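Local coordinates for Di-haem cytochrome c peroxidase family protein (Burkholderia thailandensis E264, PDB 6NX0), which is a diheme c-type cytochrome of the cytochrome c peroxidase family, probably a peroxidase, that can form an unusually stable bis-Fe(IV) state, at residues Arg130-Leu136 with Asn374-Ser380; Pro144-Gln148 with Arg157-Pro161. Residue numbers count along the deposited sequence, not the author numbering.

From the N terminus, the chain first passes the site where C122 and C125 bind heme c #1 covalently and H126 ligates its iron. It then enters 130-136. After helix 138-142 it runs through 144-148, turns, and returns at 157-161. Contact 2 closes this short loop against heme c #1. The chain then goes on to the part that carries heme c #2, and 374-380 comes back to 130-136. Contact 1 therefore closes a loop of 237 residues, and contact 2 is nested inside it. The two contacts touch: S380 OG lies 2.8 Å from R145 O, probably as a hydrogen bond, and P134 CD packs 3.1 Å from A160 O. Together they join the two heme-binding parts.

Contact 1. Residues Arg130-Leu136 with Asn374-Ser380; sequences RAFAPTL and NVAIKES. With HEC (heme c), chain C.
Segments 130-136 and 374-380 run side by side in the same direction at the junction of the two cytochrome c parts of the diheme fold. Neither is a strand. The nearest CA pairs are A131 with N374 (6.7 Å), R130 with I377 (6.8 Å) and T135 with E379 (7.2 Å). A beta turn opens 130-136: A133 N bonds R130 O at 2.9 Å, and A131 and F132 are both left-handed. P134 to L136 are extended. N374 is also left-handed and leads into the 3-10 segment 375-377, where I377 N meets N374 O at 3.3 Å and K378 N meets V375 O at 3.2 Å.

A131 CB points toward 374-380 and packs 3.7 Å from I377 CD1. R130 (t, t, m) packs its CG 3.7 Å from I377 CD1. Its NH2 donates to I377 O at 2.9 Å and its NE to T135 OG1 at 2.8 Å. T135 OG1 also bonds D127. E379 OE2 forms a salt bridge with R130 NH1 at 3.3 Å but lies over the guanidinium face, so only charge is involved. NH1 bonds A475 O.

E379 (m, t) is the main link on its side. Its OE1 accepts L136 N at 2.7 Å, a side-chain to backbone hydrogen bond to an extended piece of chain. Water 1 joins P134 O (2.8 Å) to E379 N (2.9 Å). K378 CB points away, and NZ makes a weak 3.2 Å bond to O1A of heme c #2. Water 2 donates to L136 O at 2.7 Å and to E379 OE2 at 2.6 Å.

Contact 2. Residues Pro144-Gln148 with Arg157-Pro161; sequences PRVPQ and RRNAP. With HEC (heme c), chain B.
Segments 144-148 and 157-161 are two loop pieces that cross at V146 and N159, whose CA atoms are 4.6 Å apart. No hydrogen bond joins them. In 144-148, R145 is left-handed (63/30), and V146 to Q148 are extended. V146 takes chi1 m with CB toward 157-161.

R157 begins the second segment. Its side chain leaves the contact and forms a salt bridge with D208. R158 to P161 are extended. R158 O is buried under the other segment without a polar partner, 3.6 Å from V146 CB and 3.8 Å from P147 CD. The R158 side chain (m, t, t) has CB pointing away. Its NH1 donates to the propionate oxygen O2D of heme c #1 at 2.8 Å, and its guanidinium also forms salt bridges with D192 and D345. At N159, V146 CG1 packs 3.6 Å from the backbone N and 4.1 Å from CB. N159 ND2 makes a weak bond to S380 O, which reaches toward the heme c #2 part. A160 CB touches P147 CG at 3.9 Å and C2D of heme c #1 at 3.5 Å, at roughly right angles, and the proline ring and the methyl form one apolar patch. P147 CB also lies 3.7 Å from CAC of the same heme. P161 CD ends the row, 3.7 Å from its C3D.

The iron carries water 3 at 2.2 Å, on the opposite side of the porphyrin from A160; H126 is its axial protein ligand. The crossing loops thus line part of the proximal side of the heme c #1 pocket in this cytochrome c peroxidase fold.

Contact 1. Residues Arg130-Leu136 with Asn374-Ser380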
ATOM      1  N   ARG A 130       3.737 -12.817   7.501  1.00 11.01           N
ATOM      2  CA  ARG A 130       3.982 -11.413   7.839  1.00  9.25           C
ATOM      3  C   ARG A 130       2.897 -10.545   7.203  1.00  9.34           C
ATOM      4  O   ARG A 130       3.178  -9.545   6.539  1.00 10.94           O
ATOM      5  CB  ARG A 130       5.387 -10.963   7.394  1.00 11.15           C
ATOM      6  CG  ARG A 130       5.890  -9.626   8.004  1.00 10.84           C
ATOM      7  CD  ARG A 130       7.226  -9.176   7.424  1.00  9.02           C
ATOM      8  NE  ARG A 130       8.259 -10.160   7.700  1.00 10.90           N
ATOM      9  CZ  ARG A 130       9.017 -10.184   8.780  1.00 12.81           C
ATOM     10  NH1 ARG A 130       9.910 -11.154   8.936  1.00 15.44           N
ATOM     11  NH2 ARG A 130       8.907  -9.254   9.713  1.00 13.07           N
ATOM     12  N   ALA A 131       1.630 -10.931   7.397  1.00 10.50           N
ATOM     13  CA  ALA A 131       0.474 -10.148   6.936  1.00  9.76           C
ATOM     14  C   ALA A 131       0.527  -9.878   5.434  1.00 11.11           C
ATOM     15  O   ALA A 131       0.029  -8.855   4.951  1.00 11.13           O
ATOM     16  CB  ALA A 131       0.352  -8.833   7.704  1.00 12.94           C
ATOM     17  N   PHE A 132       1.114 -10.815   4.688  1.00  9.17           N
ATOM     18  CA  PHE A 132       1.229 -10.690   3.233  1.00 10.46           C
ATOM     19  C   PHE A 132       2.000  -9.429   2.855  1.00 10.21           C
ATOM     20  O   PHE A 132       1.790  -8.843   1.797  1.00 10.10           O
ATOM     21  CB  PHE A 132      -0.151 -10.764   2.568  1.00 10.86           C
ATOM     22  CG  PHE A 132      -0.791 -12.108   2.720  1.00 10.77           C
ATOM     23  CD1 PHE A 132      -1.542 -12.427   3.846  1.00 12.77           C
ATOM     24  CD2 PHE A 132      -0.585 -13.085   1.763  1.00 10.73           C
ATOM     25  CE1 PHE A 132      -2.107 -13.697   4.005  1.00 13.29           C
ATOM     26  CE2 PHE A 132      -1.152 -14.339   1.897  1.00 12.46           C
ATOM     27  CZ  PHE A 132      -1.907 -14.655   3.036  1.00 12.10           C
ATOM     28  N   ALA A 133       2.954  -9.052   3.695  1.00 10.27           N
ATOM     29  CA  ALA A 133       3.964  -8.050   3.429  1.00  9.67           C
ATOM     30  C   ALA A 133       5.304  -8.739   3.222  1.00  9.61           C
ATOM     31  O   ALA A 133       5.461  -9.913   3.569  1.00  9.86           O
ATOM     32  CB  ALA A 133       4.058  -7.074   4.610  1.00 10.71           C
ATOM     33  N   PRO A 134       6.302  -8.061   2.669  1.00  9.88           N
ATOM     34  CA  PRO A 134       7.522  -8.789   2.308  1.00  9.44           C
ATOM     35  C   PRO A 134       8.382  -9.151   3.506  1.00 10.18           C
ATOM     36  O   PRO A 134       8.597  -8.354   4.427  1.00 11.59           O
ATOM     37  CB  PRO A 134       8.254  -7.824   1.361  1.00 13.14           C
ATOM     38  CG  PRO A 134       7.705  -6.500   1.662  1.00 12.43           C
ATOM     39  CD  PRO A 134       6.278  -6.714   2.055  1.00 11.62           C
ATOM     40  N   THR A 135       8.888 -10.378   3.466  1.00 10.19           N
ATOM     41  CA  THR A 135      10.049 -10.775   4.240  1.00 10.96           C
ATOM     42  C   THR A 135      11.231 -10.669   3.278  1.00 11.28           C
ATOM     43  O   THR A 135      11.311 -11.415   2.295  1.00 13.22           O
ATOM     44  CB  THR A 135       9.869 -12.175   4.822  1.00 11.76           C
ATOM     45  OG1 THR A 135       8.794 -12.139   5.770  1.00 11.79           O
ATOM     46  CG2 THR A 135      11.126 -12.631   5.493  1.00 13.57           C
ATOM     47  N   LEU A 136      12.071  -9.668   3.501  1.00 11.72           N
ATOM     48  CA  LEU A 136      13.124  -9.308   2.558  1.00 10.40           C
ATOM     49  C   LEU A 136      14.264 -10.321   2.554  1.00 12.23           C
ATOM     50  O   LEU A 136      14.633 -10.883   3.593  1.00 13.49           O
ATOM     51  CB  LEU A 136      13.669  -7.929   2.908  1.00 11.80           C
ATOM     52  CG  LEU A 136      12.671  -6.769   2.813  1.00 11.77           C
ATOM     53  CD1 LEU A 136      13.332  -5.496   3.319  1.00 13.58           C
ATOM     54  CD2 LEU A 136      12.147  -6.576   1.380  1.00 12.83           C
ATOM     55  N   ASN A 374      -1.061  -3.692  10.691  1.00  9.53           N
ATOM     56  CA  ASN A 374       0.139  -4.532  10.663  1.00  8.92           C
ATOM     57  C   ASN A 374       1.406  -3.771  10.322  1.00  9.60           C
ATOM     58  O   ASN A 374       2.431  -4.393  10.007  1.00  9.84           O
ATOM     59  CB  ASN A 374      -0.049  -5.730   9.739  1.00  9.39           C
ATOM     60  CG  ASN A 374      -1.142  -6.615  10.236  1.00 10.01           C
ATOM     61  OD1 ASN A 374      -0.988  -7.243  11.301  1.00 10.14           O
ATOM     62  ND2 ASN A 374      -2.252  -6.662   9.517  1.00 11.68           N
ATOM     63  N   VAL A 375       1.401  -2.442  10.461  1.00 10.76           N
ATOM     64  CA  VAL A 375       2.602  -1.668  10.127  1.00  8.04           C
ATOM     65  C   VAL A 375       3.788  -2.080  10.984  1.00  9.39           C
ATOM     66  O   VAL A 375       4.933  -2.076  10.518  1.00  9.79           O
ATOM     67  CB  VAL A 375       2.301  -0.154  10.226  1.00  7.81           C
ATOM     68  CG1 VAL A 375       2.050   0.276  11.663  1.00 10.26           C
ATOM     69  CG2 VAL A 375       3.427   0.673   9.555  1.00 10.91           C
ATOM     70  N   ALA A 376       3.543  -2.494  12.235  1.00  8.80           N
ATOM     71  CA  ALA A 376       4.647  -2.702  13.164  1.00  8.91           C
ATOM     72  C   ALA A 376       5.444  -3.983  12.911  1.00 10.99           C
ATOM     73  O   ALA A 376       6.445  -4.208  13.602  1.00 10.69           O
ATOM     74  CB  ALA A 376       4.102  -2.708  14.594  1.00  9.27           C
ATOM     75  N   ILE A 377       5.055  -4.820  11.943  1.00  9.78           N
ATOM     76  CA  ILE A 377       5.803  -6.029  11.599  1.00  7.69           C
ATOM     77  C   ILE A 377       6.579  -5.872  10.306  1.00  9.17           C
ATOM     78  O   ILE A 377       7.271  -6.820   9.890  1.00 10.67           O
ATOM     79  CB  ILE A 377       4.895  -7.276  11.524  1.00  9.00           C
ATOM     80  CG1 ILE A 377       3.945  -7.237  10.318  1.00  9.32           C
ATOM     81  CG2 ILE A 377       4.118  -7.463  12.820  1.00  9.42           C
ATOM     82  CD1 ILE A 377       3.089  -8.464  10.165  1.00 10.13           C
ATOM     83  N   LYS A 378       6.514  -4.708   9.666  1.00  7.88           N
ATOM     84  CA  LYS A 378       7.240  -4.509   8.420  1.00  8.26           C
ATOM     85  C   LYS A 378       8.729  -4.326   8.686  1.00  9.99           C
ATOM     86  O   LYS A 378       9.143  -3.796   9.716  1.00 10.19           O
ATOM     87  CB  LYS A 378       6.702  -3.290   7.669  1.00 12.47           C
ATOM     88  CG  LYS A 378       5.273  -3.434   7.202  1.00 12.33           C
ATOM     89  CD  LYS A 378       4.653  -2.106   6.858  1.00 16.01           C
ATOM     90  CE  LYS A 378       5.311  -1.422   5.668  1.00 24.79           C
ATOM     91  NZ  LYS A 378       4.655  -1.793   4.389  1.00 19.24           N
ATOM     92  N   GLU A 379       9.539  -4.766   7.728  1.00 10.94           N
ATOM     93  CA  GLU A 379      10.987  -4.625   7.818  1.00  9.97           C
ATOM     94  C   GLU A 379      11.503  -3.288   7.302  1.00  9.12           C
ATOM     95  O   GLU A 379      12.622  -2.890   7.656  1.00 10.69           O
ATOM     96  CB  GLU A 379      11.669  -5.777   7.068  1.00 11.68           C
ATOM     97  CG  GLU A 379      11.421  -7.127   7.733  1.00 12.73           C
ATOM     98  CD  GLU A 379      12.058  -8.280   7.002  1.00 17.57           C
ATOM     99  OE1 GLU A 379      12.251  -8.193   5.778  1.00 16.43           O
ATOM    100  OE2 GLU A 379      12.381  -9.289   7.657  1.00 20.92           O
ATOM    101  N   SER A 380      10.718  -2.583   6.486  1.00 10.20           N
ATOM    102  CA  SER A 380      11.057  -1.245   6.026  1.00  9.46           C
ATOM    103  C   SER A 380       9.759  -0.529   5.715  1.00  7.01           C
ATOM    104  O   SER A 380       8.708  -1.154   5.533  1.00 10.62           O
ATOM    105  CB  SER A 380      12.005  -1.264   4.818  1.00 11.88           C
ATOM    106  OG  SER A 380      11.367  -1.855   3.706  1.00 10.66           O
TER
HETATM  107 FE   HEC C 602       1.321   8.921   7.313  1.00 10.03          FE
HETATM  108  CHA HEC C 602       2.951   6.695   5.279  1.00  9.89           C
HETATM  109  CHB HEC C 602       2.270   7.110  10.072  1.00 10.47           C
HETATM  110  CHC HEC C 602       0.281  11.459   9.373  1.00 10.16           C
HETATM  111  CHD HEC C 602       0.032  10.562   4.612  1.00 11.21           C
HETATM  112  NA  HEC C 602       2.353   7.199   7.609  1.00  9.04           N
HETATM  113  C1A HEC C 602       2.900   6.414   6.611  1.00  9.81           C
HETATM  114  C2A HEC C 602       3.632   5.358   7.259  1.00  9.29           C
HETATM  115  C3A HEC C 602       3.358   5.416   8.567  1.00 10.87           C
HETATM  116  C4A HEC C 602       2.551   6.583   8.820  1.00  9.90           C
HETATM  117  CMA HEC C 602       3.965   4.564   9.679  1.00 10.31           C
HETATM  118  CAA HEC C 602       4.371   4.215   6.526  1.00 11.11           C
HETATM  119  CBA HEC C 602       3.441   3.045   6.254  1.00  9.30           C
HETATM  120  CGA HEC C 602       4.034   1.926   5.431  1.00 11.77           C
HETATM  121  O1A HEC C 602       3.217   1.031   5.056  1.00 18.26           O
HETATM  122  O2A HEC C 602       5.180   2.043   4.912  1.00 11.29           O
HETATM  123  NB  HEC C 602       1.250   9.227   9.306  1.00  9.08           N
HETATM  124  C1B HEC C 602       1.650   8.311  10.283  1.00  9.66           C
HETATM  125  C2B HEC C 602       1.418   8.907  11.585  1.00 10.33           C
HETATM  126  C3B HEC C 602       0.934  10.135  11.414  1.00  9.38           C
HETATM  127  C4B HEC C 602       0.777  10.334   9.980  1.00 10.81           C
HETATM  128  CMB HEC C 602       1.660   8.166  12.926  1.00 10.66           C
HETATM  129  CAB HEC C 602       0.640  11.226  12.475  1.00  9.62           C
HETATM  130  CBB HEC C 602       1.925  11.581  13.257  1.00  9.69           C
HETATM  131  NC  HEC C 602       0.281  10.631   7.058  1.00  8.16           N
HETATM  132  C1C HEC C 602       0.018  11.573   8.035  1.00 10.00           C
HETATM  133  C2C HEC C 602      -0.649  12.677   7.404  1.00 11.15           C
HETATM  134  C3C HEC C 602      -0.809  12.391   6.105  1.00 11.90           C
HETATM  135  C4C HEC C 602      -0.193  11.111   5.849  1.00 11.45           C
HETATM  136  CMC HEC C 602      -1.154  13.890   8.217  1.00 11.96           C
HETATM  137  CAC HEC C 602      -1.680  13.147   5.089  1.00 12.13           C
HETATM  138  CBC HEC C 602      -1.097  14.565   4.913  1.00 12.63           C
HETATM  139  ND  HEC C 602       1.428   8.630   5.322  1.00  9.15           N
HETATM  140  C1D HEC C 602       0.818   9.462   4.377  1.00 10.19           C
HETATM  141  C2D HEC C 602       1.308   9.096   3.081  1.00 11.42           C
HETATM  142  C3D HEC C 602       2.265   7.985   3.277  1.00 10.60           C
HETATM  143  C4D HEC C 602       2.255   7.707   4.688  1.00 11.10           C
HETATM  144  CMD HEC C 602       0.945   9.717   1.736  1.00 11.05           C
HETATM  145  CAD HEC C 602       3.086   7.275   2.192  1.00 10.05           C
HETATM  146  CBD HEC C 602       4.345   8.084   1.955  1.00  9.15           C
HETATM  147  CGD HEC C 602       5.374   7.283   1.198  1.00  9.16           C
HETATM  148  O1D HEC C 602       5.190   6.051   1.048  1.00  9.81           O
HETATM  149  O2D HEC C 602       6.461   7.860   0.903  1.00 10.00           O
HETATM  150  O   HOH W   1       8.364  -5.682   5.248  1.00 12.36           O
HETATM  151  O   HOH W   2      14.014 -10.807   6.255  1.00 17.63           O

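Contact 2. Residues Pro144-Gln148 with Arg157-Pro161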
ATOM      1  N   PRO A 144      18.902  -2.308  -0.866  1.00 13.92           N
ATOM      2  CA  PRO A 144      17.858  -1.298  -1.088  1.00 13.92           C
ATOM      3  C   PRO A 144      16.698  -1.315  -0.110  1.00 14.85           C
ATOM      4  O   PRO A 144      15.932  -0.338  -0.081  1.00 13.99           O
ATOM      5  CB  PRO A 144      17.362  -1.620  -2.501  1.00 16.02           C
ATOM      6  CG  PRO A 144      17.707  -3.000  -2.724  1.00 17.94           C
ATOM      7  CD  PRO A 144      18.965  -3.278  -1.966  1.00 15.76           C
ATOM      8  N   ARG A 145      16.513  -2.385   0.663  1.00 12.44           N
ATOM      9  CA  ARG A 145      15.423  -2.481   1.632  1.00 12.18           C
ATOM     10  C   ARG A 145      14.047  -2.440   0.968  1.00 11.89           C
ATOM     11  O   ARG A 145      13.065  -1.974   1.546  1.00 11.13           O
ATOM     12  CB  ARG A 145      15.548  -1.386   2.697  1.00 16.51           C
ATOM     13  CG  ARG A 145      16.943  -1.373   3.328  1.00 20.69           C
ATOM     14  CD  ARG A 145      17.043  -0.401   4.506  1.00 34.98           C
ATOM     15  NE  ARG A 145      16.750   0.996   4.161  1.00 29.68           N
ATOM     16  CZ  ARG A 145      17.639   1.851   3.654  1.00 31.26           C
ATOM     17  NH1 ARG A 145      18.886   1.470   3.408  1.00 35.36           N
ATOM     18  NH2 ARG A 145      17.290   3.103   3.398  1.00 23.75           N
ATOM     19  N   VAL A 146      13.983  -2.942  -0.260  1.00 10.29           N
ATOM     20  CA  VAL A 146      12.732  -3.252  -0.942  1.00  9.27           C
ATOM     21  C   VAL A 146      12.894  -4.646  -1.529  1.00  9.55           C
ATOM     22  O   VAL A 146      14.021  -5.155  -1.598  1.00  9.83           O
ATOM     23  CB  VAL A 146      12.390  -2.211  -2.031  1.00 10.57           C
ATOM     24  CG1 VAL A 146      12.311  -0.834  -1.444  1.00 10.20           C
ATOM     25  CG2 VAL A 146      13.401  -2.248  -3.161  1.00 10.32           C
ATOM     26  N   PRO A 147      11.807  -5.294  -1.946  1.00  9.46           N
ATOM     27  CA  PRO A 147      11.901  -6.709  -2.340  1.00  8.87           C
ATOM     28  C   PRO A 147      12.877  -6.948  -3.472  1.00  8.96           C
ATOM     29  O   PRO A 147      12.910  -6.212  -4.464  1.00 10.58           O
ATOM     30  CB  PRO A 147      10.475  -7.057  -2.761  1.00 11.31           C
ATOM     31  CG  PRO A 147       9.614  -6.136  -1.926  1.00 11.02           C
ATOM     32  CD  PRO A 147      10.402  -4.849  -1.837  1.00 11.05           C
ATOM     33  N   GLN A 148      13.624  -8.038  -3.339  1.00 10.68           N
ATOM     34  CA  GLN A 148      14.387  -8.592  -4.456  1.00 10.73           C
ATOM     35  C   GLN A 148      13.472  -9.364  -5.399  1.00 10.24           C
ATOM     36  O   GLN A 148      12.566 -10.088  -4.971  1.00 10.52           O
ATOM     37  CB  GLN A 148      15.491  -9.515  -3.938  1.00 10.80           C
ATOM     38  CG  GLN A 148      16.429 -10.050  -5.018  1.00 10.54           C
ATOM     39  CD  GLN A 148      17.460 -11.013  -4.474  1.00 17.05           C
ATOM     40  OE1 GLN A 148      17.745 -11.039  -3.272  1.00 17.09           O
ATOM     41  NE2 GLN A 148      18.023 -11.821  -5.358  1.00 25.13           N
ATOM     42  N   ARG A 157      10.969  -1.502  -7.681  1.00  9.82           N
ATOM     43  CA  ARG A 157      11.210  -0.059  -7.699  1.00 10.43           C
ATOM     44  C   ARG A 157      10.664   0.632  -6.454  1.00 10.04           C
ATOM     45  O   ARG A 157      11.068   1.772  -6.167  1.00 11.97           O
ATOM     46  CB  ARG A 157      10.585   0.567  -8.946  1.00 14.85           C
ATOM     47  CG  ARG A 157      11.304   0.147 -10.242  1.00 22.30           C
ATOM     48  CD  ARG A 157      10.604   0.646 -11.520  1.00 30.56           C
ATOM     49  NE  ARG A 157       9.144   0.522 -11.496  1.00 27.56           N
ATOM     50  CZ  ARG A 157       8.442  -0.516 -11.954  1.00 38.08           C
ATOM     51  NH1 ARG A 157       7.113  -0.497 -11.895  1.00 38.80           N
ATOM     52  NH2 ARG A 157       9.054  -1.576 -12.457  1.00 40.98           N
ATOM     53  N   ARG A 158       9.780  -0.043  -5.717  1.00  9.89           N
ATOM     54  CA  ARG A 158       9.166   0.451  -4.504  1.00  7.97           C
ATOM     55  C   ARG A 158       9.120  -0.679  -3.490  1.00 10.21           C
ATOM     56  O   ARG A 158       9.323  -1.844  -3.822  1.00 10.08           O
ATOM     57  CB  ARG A 158       7.741   0.975  -4.744  1.00  8.69           C
ATOM     58  CG  ARG A 158       7.673   2.201  -5.640  1.00 10.45           C
ATOM     59  CD  ARG A 158       6.252   2.790  -5.751  1.00 10.58           C
ATOM     60  NE  ARG A 158       6.238   3.989  -6.576  1.00  9.72           N
ATOM     61  CZ  ARG A 158       5.358   4.218  -7.543  1.00 13.26           C
ATOM     62  NH1 ARG A 158       4.363   3.356  -7.775  1.00 11.42           N
ATOM     63  NH2 ARG A 158       5.468   5.335  -8.262  1.00 12.54           N
ATOM     64  N   ASN A 159       8.806  -0.314  -2.251  1.00  9.53           N
ATOM     65  CA  ASN A 159       8.523  -1.296  -1.218  1.00  9.83           C
ATOM     66  C   ASN A 159       7.161  -1.922  -1.470  1.00 10.19           C
ATOM     67  O   ASN A 159       6.279  -1.314  -2.093  1.00 12.31           O
ATOM     68  CB  ASN A 159       8.549  -0.630   0.161  1.00  9.12           C
ATOM     69  CG  ASN A 159       8.635  -1.626   1.297  1.00 10.35           C
ATOM     70  OD1 ASN A 159       9.063  -2.770   1.127  1.00 11.31           O
ATOM     71  ND2 ASN A 159       8.265  -1.171   2.494  1.00 14.11           N
ATOM     72  N   ALA A 160       6.989  -3.155  -1.003  1.00  8.80           N
ATOM     73  CA  ALA A 160       5.693  -3.809  -1.150  1.00  9.49           C
ATOM     74  C   ALA A 160       4.878  -3.690   0.125  1.00 10.93           C
ATOM     75  O   ALA A 160       5.428  -3.846   1.232  1.00 11.16           O
ATOM     76  CB  ALA A 160       5.854  -5.290  -1.476  1.00  9.28           C
ATOM     77  N   PRO A 161       3.576  -3.451  -0.019  1.00 10.47           N
ATOM     78  CA  PRO A 161       2.688  -3.397   1.145  1.00 10.16           C
ATOM     79  C   PRO A 161       2.156  -4.767   1.538  1.00 11.91           C
ATOM     80  O   PRO A 161       2.190  -5.736   0.778  1.00 11.76           O
ATOM     81  CB  PRO A 161       1.548  -2.514   0.639  1.00 13.72           C
ATOM     82  CG  PRO A 161       1.408  -2.955  -0.786  1.00 11.43           C
ATOM     83  CD  PRO A 161       2.849  -3.133  -1.263  1.00 12.01           C
TER
HETATM   84 FE   HEC B 601       2.897  -7.492  -5.257  1.00  9.09          FE
HETATM   85  CHA HEC B 601       1.876  -4.218  -4.761  1.00  8.80           C
HETATM   86  CHB HEC B 601      -0.348  -8.443  -5.558  1.00  9.78           C
HETATM   87  CHC HEC B 601       3.878 -10.461  -6.688  1.00  8.13           C
HETATM   88  CHD HEC B 601       6.198  -6.516  -5.124  1.00 10.45           C
HETATM   89  NA  HEC B 601       1.117  -6.530  -5.084  1.00  8.03           N
HETATM   90  C1A HEC B 601       0.908  -5.177  -4.911  1.00  8.73           C
HETATM   91  C2A HEC B 601      -0.507  -4.938  -4.848  1.00  7.17           C
HETATM   92  C3A HEC B 601      -1.115  -6.127  -4.959  1.00  7.48           C
HETATM   93  C4A HEC B 601      -0.116  -7.134  -5.207  1.00  8.09           C
HETATM   94  CMA HEC B 601      -2.616  -6.383  -5.047  1.00 10.25           C
HETATM   95  CAA HEC B 601      -1.166  -3.555  -4.686  1.00 10.89           C
HETATM   96  CBA HEC B 601      -1.483  -3.292  -3.225  1.00 10.77           C
HETATM   97  CGA HEC B 601      -1.985  -1.896  -2.964  1.00 13.90           C
HETATM   98  O1A HEC B 601      -2.428  -1.677  -1.798  1.00 12.21           O
HETATM   99  O2A HEC B 601      -1.810  -0.998  -3.844  1.00 11.92           O
HETATM  100  NB  HEC B 601       1.969  -9.131  -6.010  1.00  8.88           N
HETATM  101  C1B HEC B 601       0.593  -9.309  -6.057  1.00  9.30           C
HETATM  102  C2B HEC B 601       0.332 -10.586  -6.663  1.00 10.00           C
HETATM  103  C3B HEC B 601       1.491 -11.109  -7.076  1.00  8.49           C
HETATM  104  C4B HEC B 601       2.538 -10.219  -6.635  1.00  8.65           C
HETATM  105  CMB HEC B 601      -1.073 -11.167  -6.856  1.00 10.83           C
HETATM  106  CAB HEC B 601       1.753 -12.467  -7.758  1.00  8.77           C
HETATM  107  CBB HEC B 601       1.148 -12.454  -9.184  1.00 10.92           C
HETATM  108  NC  HEC B 601       4.682  -8.326  -5.776  1.00  7.89           N
HETATM  109  C1C HEC B 601       4.858  -9.595  -6.312  1.00  7.26           C
HETATM  110  C2C HEC B 601       6.268  -9.898  -6.217  1.00  9.92           C
HETATM  111  C3C HEC B 601       6.932  -8.835  -5.754  1.00  9.03           C
HETATM  112  C4C HEC B 601       5.940  -7.810  -5.498  1.00  8.19           C
HETATM  113  CMC HEC B 601       6.865 -11.287  -6.498  1.00  9.50           C
HETATM  114  CAC HEC B 601       8.359  -8.810  -5.179  1.00  9.41           C
HETATM  115  CBC HEC B 601       9.416  -8.999  -6.275  1.00  8.73           C
HETATM  116  ND  HEC B 601       3.841  -5.723  -4.941  1.00  8.40           N
HETATM  117  C1D HEC B 601       5.240  -5.559  -4.904  1.00  8.39           C
HETATM  118  C2D HEC B 601       5.522  -4.155  -4.750  1.00  7.21           C
HETATM  119  C3D HEC B 601       4.214  -3.451  -4.708  1.00  9.64           C
HETATM  120  C4D HEC B 601       3.211  -4.475  -4.823  1.00  8.53           C
HETATM  121  CMD HEC B 601       6.899  -3.521  -4.768  1.00  9.29           C
HETATM  122  CAD HEC B 601       3.978  -1.933  -4.601  1.00  9.51           C
HETATM  123  CBD HEC B 601       4.343  -1.344  -5.945  1.00  9.76           C
HETATM  124  CGD HEC B 601       3.815   0.065  -6.148  1.00 13.01           C
HETATM  125  O1D HEC B 601       3.173   0.602  -5.219  1.00 13.68           O
HETATM  126  O2D HEC B 601       4.140   0.628  -7.231  1.00 13.74           O
HETATM  127  O   HOH W   3       2.947  -6.665  -7.284  1.00 21.79           O